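PDB 4US5: luciferase-like monooxygenase from Streptomyces bottropensis, which probably acts as a monooxygenase of the bacterial luciferase-like family, inserting oxygen from O2 into an organic substrate. Local coordinates for residues I105-G110 and E142-Y147; G78-S83 and L88-V93. All coordinates share one frame; numbering follows the deposited sequence.

Interaction 1: I105-G110 and E142-Y147. With NA (sodium ion), chain N.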
loop_
_atom_site.group_PDB
_atom_site.type_symbol
_atom_site.label_atom_id
_atom_site.label_comp_id
_atom_site.label_asym_id
_atom_site.label_seq_id
_atom_site.Cartn_x
_atom_site.Cartn_y
_atom_site.Cartn_z
ATOM N N ILE B 105 4.497 -12.115 5.453
ATOM C CA ILE B 105 3.326 -11.221 5.484
ATOM C C ILE B 105 2.096 -11.941 6.036
ATOM O O ILE B 105 1.742 -13.051 5.595
ATOM C CB ILE B 105 3.012 -10.637 4.085
ATOM C CG1 ILE B 105 4.193 -9.849 3.542
ATOM C CG2 ILE B 105 1.744 -9.796 4.110
ATOM C CD1 ILE B 105 4.685 -8.682 4.387
ATOM N N ASP B 106 1.443 -11.298 6.996
ATOM C CA ASP B 106 0.155 -11.728 7.512
ATOM C C ASP B 106 -0.953 -10.853 6.906
ATOM O O ASP B 106 -0.872 -9.632 6.928
ATOM C CB ASP B 106 0.099 -11.547 9.041
ATOM C CG ASP B 106 0.998 -12.476 9.774
ATOM O OD1 ASP B 106 1.407 -13.538 9.199
ATOM O OD2 ASP B 106 1.300 -12.187 10.966
ATOM N N LEU B 107 -2.013 -11.494 6.426
ATOM C CA LEU B 107 -3.204 -10.823 6.046
ATOM C C LEU B 107 -4.295 -11.089 7.089
ATOM O O LEU B 107 -5.103 -12.027 6.942
ATOM C CB LEU B 107 -3.640 -11.287 4.660
ATOM C CG LEU B 107 -4.924 -10.746 4.055
ATOM C CD1 LEU B 107 -5.106 -9.253 4.281
ATOM C CD2 LEU B 107 -4.955 -11.045 2.558
ATOM N N GLY B 108 -4.292 -10.297 8.148
ATOM C CA GLY B 108 -5.356 -10.317 9.127
ATOM C C GLY B 108 -6.551 -9.528 8.622
ATOM O O GLY B 108 -6.390 -8.435 8.063
ATOM N N ILE B 109 -7.732 -10.100 8.804
ATOM C CA ILE B 109 -8.999 -9.552 8.299
ATOM C C ILE B 109 -9.870 -9.265 9.492
ATOM O O ILE B 109 -9.994 -10.104 10.368
ATOM C CB ILE B 109 -9.718 -10.598 7.425
ATOM C CG1 ILE B 109 -8.896 -10.928 6.191
ATOM C CG2 ILE B 109 -11.115 -10.123 7.039
ATOM C CD1 ILE B 109 -8.558 -9.748 5.325
ATOM N N GLY B 110 -10.433 -8.072 9.536
ATOM C CA GLY B 110 -11.297 -7.663 10.633
ATOM C C GLY B 110 -12.644 -7.137 10.170
ATOM O O GLY B 110 -12.826 -6.833 8.989
ATOM N N GLU B 142 -13.961 -16.279 1.893
ATOM C CA GLU B 142 -13.828 -17.436 0.995
ATOM C C GLU B 142 -13.344 -17.020 -0.379
ATOM O O GLU B 142 -12.524 -17.689 -0.988
ATOM C CB GLU B 142 -15.194 -18.155 0.772
ATOM C CG GLU B 142 -15.055 -19.680 0.800
ATOM C CD GLU B 142 -15.051 -20.206 2.204
ATOM O OE1 GLU B 142 -16.159 -20.518 2.725
ATOM O OE2 GLU B 142 -13.936 -20.317 2.770
ATOM N N GLN B 143 -13.906 -15.937 -0.896
ATOM C CA GLN B 143 -13.469 -15.410 -2.183
ATOM C C GLN B 143 -11.983 -15.035 -2.147
ATOM O O GLN B 143 -11.235 -15.300 -3.079
ATOM C CB GLN B 143 -14.232 -14.156 -2.535
ATOM C CG GLN B 143 -15.640 -14.306 -3.035
ATOM C CD GLN B 143 -16.151 -12.960 -3.515
ATOM O OE1 GLN B 143 -16.563 -12.127 -2.711
ATOM N NE2 GLN B 143 -16.043 -12.705 -4.818
ATOM N N LEU B 144 -11.574 -14.386 -1.067
ATOM C CA LEU B 144 -10.163 -13.989 -0.890
ATOM C C LEU B 144 -9.280 -15.220 -0.909
ATOM O O LEU B 144 -8.262 -15.247 -1.563
ATOM C CB LEU B 144 -10.012 -13.223 0.422
ATOM C CG LEU B 144 -8.610 -12.843 0.859
ATOM C CD1 LEU B 144 -7.890 -12.062 -0.232
ATOM C CD2 LEU B 144 -8.714 -12.024 2.139
ATOM N N ARG B 145 -9.651 -16.233 -0.127
ATOM C CA ARG B 145 -8.861 -17.474 -0.054
ATOM C C ARG B 145 -8.746 -18.114 -1.444
ATOM O O ARG B 145 -7.674 -18.571 -1.818
ATOM C CB ARG B 145 -9.497 -18.409 1.005
ATOM C CG ARG B 145 -8.747 -19.624 1.480
ATOM C CD ARG B 145 -9.668 -20.380 2.449
ATOM N NE ARG B 145 -9.047 -20.665 3.727
ATOM C CZ ARG B 145 -9.699 -21.183 4.770
ATOM N NH1 ARG B 145 -10.989 -21.454 4.692
ATOM N NH2 ARG B 145 -9.045 -21.435 5.891
ATOM N N ALA B 146 -9.814 -18.058 -2.234
ATOM C CA ALA B 146 -9.809 -18.585 -3.587
ATOM C C ALA B 146 -8.892 -17.777 -4.499
ATOM O O ALA B 146 -8.151 -18.331 -5.300
ATOM C CB ALA B 146 -11.224 -18.614 -4.163
ATOM N N TYR B 147 -8.905 -16.453 -4.364
ATOM C CA TYR B 147 -7.996 -15.643 -5.181
ATOM C C TYR B 147 -6.546 -15.895 -4.820
ATOM O O TYR B 147 -5.664 -15.823 -5.671
ATOM C CB TYR B 147 -8.323 -14.166 -5.052
ATOM C CG TYR B 147 -9.569 -13.730 -5.791
ATOM C CD1 TYR B 147 -9.754 -14.036 -7.128
ATOM C CD2 TYR B 147 -10.512 -12.957 -5.166
ATOM C CE1 TYR B 147 -10.859 -13.579 -7.812
ATOM C CE2 TYR B 147 -11.628 -12.514 -5.823
ATOM C CZ TYR B 147 -11.802 -12.838 -7.140
ATOM O OH TYR B 147 -12.883 -12.384 -7.780
HETATM NA NA NA N . -14.703 -5.940 7.274
#
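L144, on the inner side of helix 134-147, meets L107 and I109 of strand 105-110. It has the most surface buried by the contact, and one methyl does most of the work: L144 CD2 lies 3.9 Å from L107 CD2 and 3.9 Å from I109 CD1. The helix leucine thus approaches both strand residues tip to tip, methyl against methyl, while the backbones stay well apart, with 10.3 Å between I109 CA and L144 CA. The other branch adds a looser touch, L144 CD1 to L107 CD2 at 4.2 Å. Both leucines are extended, with CG anti to the backbone N (chi1 178° in L107 and 174° in L144), which carries their methyls across the distance between the strand and helix backbones. I109 uses the far end of its longer branch, CD1, and this methyl also rests against L107 CD1 at 3.6 Å, so the two strand residues offer the helix a continuous apolar surface.

L107 and I109 lie on the helix-facing side of the strand. D106, between I105 and L107, sends its carboxylate to the other side, where R42 and R74 form salt bridges with it and W44 donates a hydrogen bond. Around the contact, F94 of helix 87-100 touches L107, L168 of the next strand touches both leucines, and L137 and L141 extend the cover over I109. Farther along the segment, the carbonyl O of G110 binds a sodium ion at 2.7 Å. This is the strand-to-helix layer of a TIM barrel. Made of aliphatic methyls among buried residues, the contact helps hold helix 134-147 against the barrel wall by dispersion and exclusion of water, while the charged carboxylate of D106 lies on the other face.

Interaction 2: G78-S83 and L88-V93; sequences GGVLLS and LKVAEV
V90 of helix 87-100 points at segment 78-83 and is met there by V80, in the strand, and L82, in the 3-10 segment that follows. A single methyl is shared: V90 CG2 lies 3.8 Å from L82 CD1 and 4.3 Å from V80 CG1, the closer touch being the one to the leucine. The two approaches differ in direction. V80 points toward the helix, whereas L82 leaves the backbone across that line, and its extended chi1 of -179° swings CD1 round to V90, so that the leucine and valine side chains cross obliquely. Between them L81 turns away from the helix, at the centre of an inverse gamma turn, and its backbone N is hydrogen-bonded to E47 OE1. A cis peptide joins G78 to G79 just upstream, a feature also known from other luciferase-like enzymes.

I109 touches L82 and L107 touches V90, which ties the patch to the neighbouring strand. On the outer side of the helix, K89 forms a salt bridge with E60 of the second subunit. The contact closes the first half of a right-handed beta-alpha-beta unit, and its purely apolar character implies that here shape and burial, not directed bonds, join the helix to segment 78-83.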
loop_
_atom_site.group_PDB
_atom_site.type_symbol
_atom_site.label_atom_id
_atom_site.label_comp_id
_atom_site.label_asym_id
_atom_site.label_seq_id
_atom_site.Cartn_x
_atom_site.Cartn_y
_atom_site.Cartn_z
ATOM N N GLY B 78 -3.809 -6.111 10.900
ATOM C CA GLY B 78 -4.612 -6.557 12.062
ATOM C C GLY B 78 -5.703 -5.551 12.414
ATOM O O GLY B 78 -5.633 -4.928 13.467
ATOM N N GLY B 79 -6.674 -5.332 11.539
ATOM C CA GLY B 79 -6.877 -6.107 10.318
ATOM C C GLY B 79 -7.406 -5.256 9.166
ATOM O O GLY B 79 -7.946 -4.159 9.382
ATOM N N VAL B 80 -7.295 -5.764 7.947
ATOM C CA VAL B 80 -7.942 -5.153 6.807
ATOM C C VAL B 80 -9.461 -5.341 6.891
ATOM O O VAL B 80 -9.948 -6.429 7.116
ATOM C CB VAL B 80 -7.411 -5.759 5.488
ATOM C CG1 VAL B 80 -8.328 -5.419 4.315
ATOM C CG2 VAL B 80 -6.017 -5.252 5.225
ATOM N N LEU B 81 -10.192 -4.259 6.682
ATOM C CA LEU B 81 -11.673 -4.290 6.743
ATOM C C LEU B 81 -12.264 -4.762 5.402
ATOM O O LEU B 81 -12.654 -3.975 4.529
ATOM C CB LEU B 81 -12.177 -2.938 7.149
ATOM C CG LEU B 81 -11.593 -2.417 8.446
ATOM C CD1 LEU B 81 -12.195 -1.051 8.767
ATOM C CD2 LEU B 81 -11.718 -3.369 9.628
ATOM N N LEU B 82 -12.260 -6.075 5.235
ATOM C CA LEU B 82 -12.488 -6.709 3.953
ATOM C C LEU B 82 -13.878 -6.399 3.384
ATOM O O LEU B 82 -14.054 -6.408 2.168
ATOM C CB LEU B 82 -12.287 -8.214 4.068
ATOM C CG LEU B 82 -12.472 -9.038 2.811
ATOM C CD1 LEU B 82 -11.558 -8.618 1.686
ATOM C CD2 LEU B 82 -12.255 -10.528 3.143
ATOM N N SER B 83 -14.832 -6.068 4.253
ATOM C CA SER B 83 -16.172 -5.732 3.780
ATOM C C SER B 83 -16.187 -4.505 2.920
ATOM O O SER B 83 -17.155 -4.269 2.225
ATOM C CB SER B 83 -17.132 -5.508 4.934
ATOM O OG SER B 83 -17.307 -6.693 5.675
ATOM N N LEU B 88 -10.441 -9.440 -4.618
ATOM C CA LEU B 88 -9.359 -9.549 -5.567
ATOM C C LEU B 88 -8.314 -8.450 -5.341
ATOM O O LEU B 88 -7.126 -8.697 -5.388
ATOM C CB LEU B 88 -9.871 -9.459 -6.988
ATOM C CG LEU B 88 -8.794 -9.424 -8.071
ATOM C CD1 LEU B 88 -7.869 -10.632 -7.997
ATOM C CD2 LEU B 88 -9.454 -9.320 -9.424
ATOM N N LYS B 89 -8.789 -7.242 -5.134
ATOM C CA LYS B 89 -7.882 -6.130 -4.818
ATOM C C LYS B 89 -7.057 -6.435 -3.600
ATOM O O LYS B 89 -5.844 -6.261 -3.603
ATOM C CB LYS B 89 -8.669 -4.847 -4.624
ATOM C CG LYS B 89 -7.836 -3.653 -4.146
ATOM C CD LYS B 89 -6.644 -3.366 -5.031
ATOM C CE LYS B 89 -5.940 -2.084 -4.574
ATOM N NZ LYS B 89 -4.774 -1.740 -5.437
ATOM N N VAL B 90 -7.687 -6.868 -2.528
ATOM C CA VAL B 90 -6.939 -7.229 -1.337
ATOM C C VAL B 90 -5.890 -8.321 -1.612
ATOM O O VAL B 90 -4.753 -8.247 -1.131
ATOM C CB VAL B 90 -7.889 -7.623 -0.188
ATOM C CG1 VAL B 90 -7.119 -8.108 1.044
ATOM C CG2 VAL B 90 -8.758 -6.437 0.195
ATOM N N ALA B 91 -6.295 -9.354 -2.344
ATOM C CA ALA B 91 -5.389 -10.425 -2.717
ATOM C C ALA B 91 -4.181 -9.900 -3.489
ATOM O O ALA B 91 -3.056 -10.276 -3.206
ATOM C CB ALA B 91 -6.135 -11.485 -3.533
ATOM N N GLU B 92 -4.425 -9.033 -4.451
ATOM C CA GLU B 92 -3.345 -8.433 -5.237
ATOM C C GLU B 92 -2.377 -7.618 -4.361
ATOM O O GLU B 92 -1.170 -7.719 -4.486
ATOM C CB GLU B 92 -3.890 -7.501 -6.288
ATOM C CG GLU B 92 -4.570 -8.179 -7.442
ATOM C CD GLU B 92 -5.113 -7.193 -8.442
ATOM O OE1 GLU B 92 -5.465 -6.048 -8.029
ATOM O OE2 GLU B 92 -5.280 -7.604 -9.643
ATOM N N VAL B 93 -2.940 -6.803 -3.487
ATOM C CA VAL B 93 -2.120 -5.983 -2.582
ATOM C C VAL B 93 -1.198 -6.879 -1.749
ATOM O O VAL B 93 -0.000 -6.626 -1.629
ATOM C CB VAL B 93 -3.038 -5.115 -1.682
ATOM C CG1 VAL B 93 -2.291 -4.508 -0.502
ATOM C CG2 VAL B 93 -3.690 -3.992 -2.515
#

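Interactions 1 and 2 are neighbouring buried patches of one barrel wall, their centres about 7 Å apart. Each seats a helix on a strand of the same parallel sheet, and those strands are adjacent: V80 N to G108 O at 2.8 Å and G110 N to V80 O at 3.0 Å are probable backbone hydrogen bonds between them. The helices meet as well, A91 touching L144 and Y147 packing on L88. Both contacts are aliphatic, but in interaction 1 a leucine spans to two residues of a regular strand, whereas in interaction 2 a shorter valine meets one strand and one 3-10 residue. Both helices also pack on the second subunit, Y147 and L88 each touching its A122.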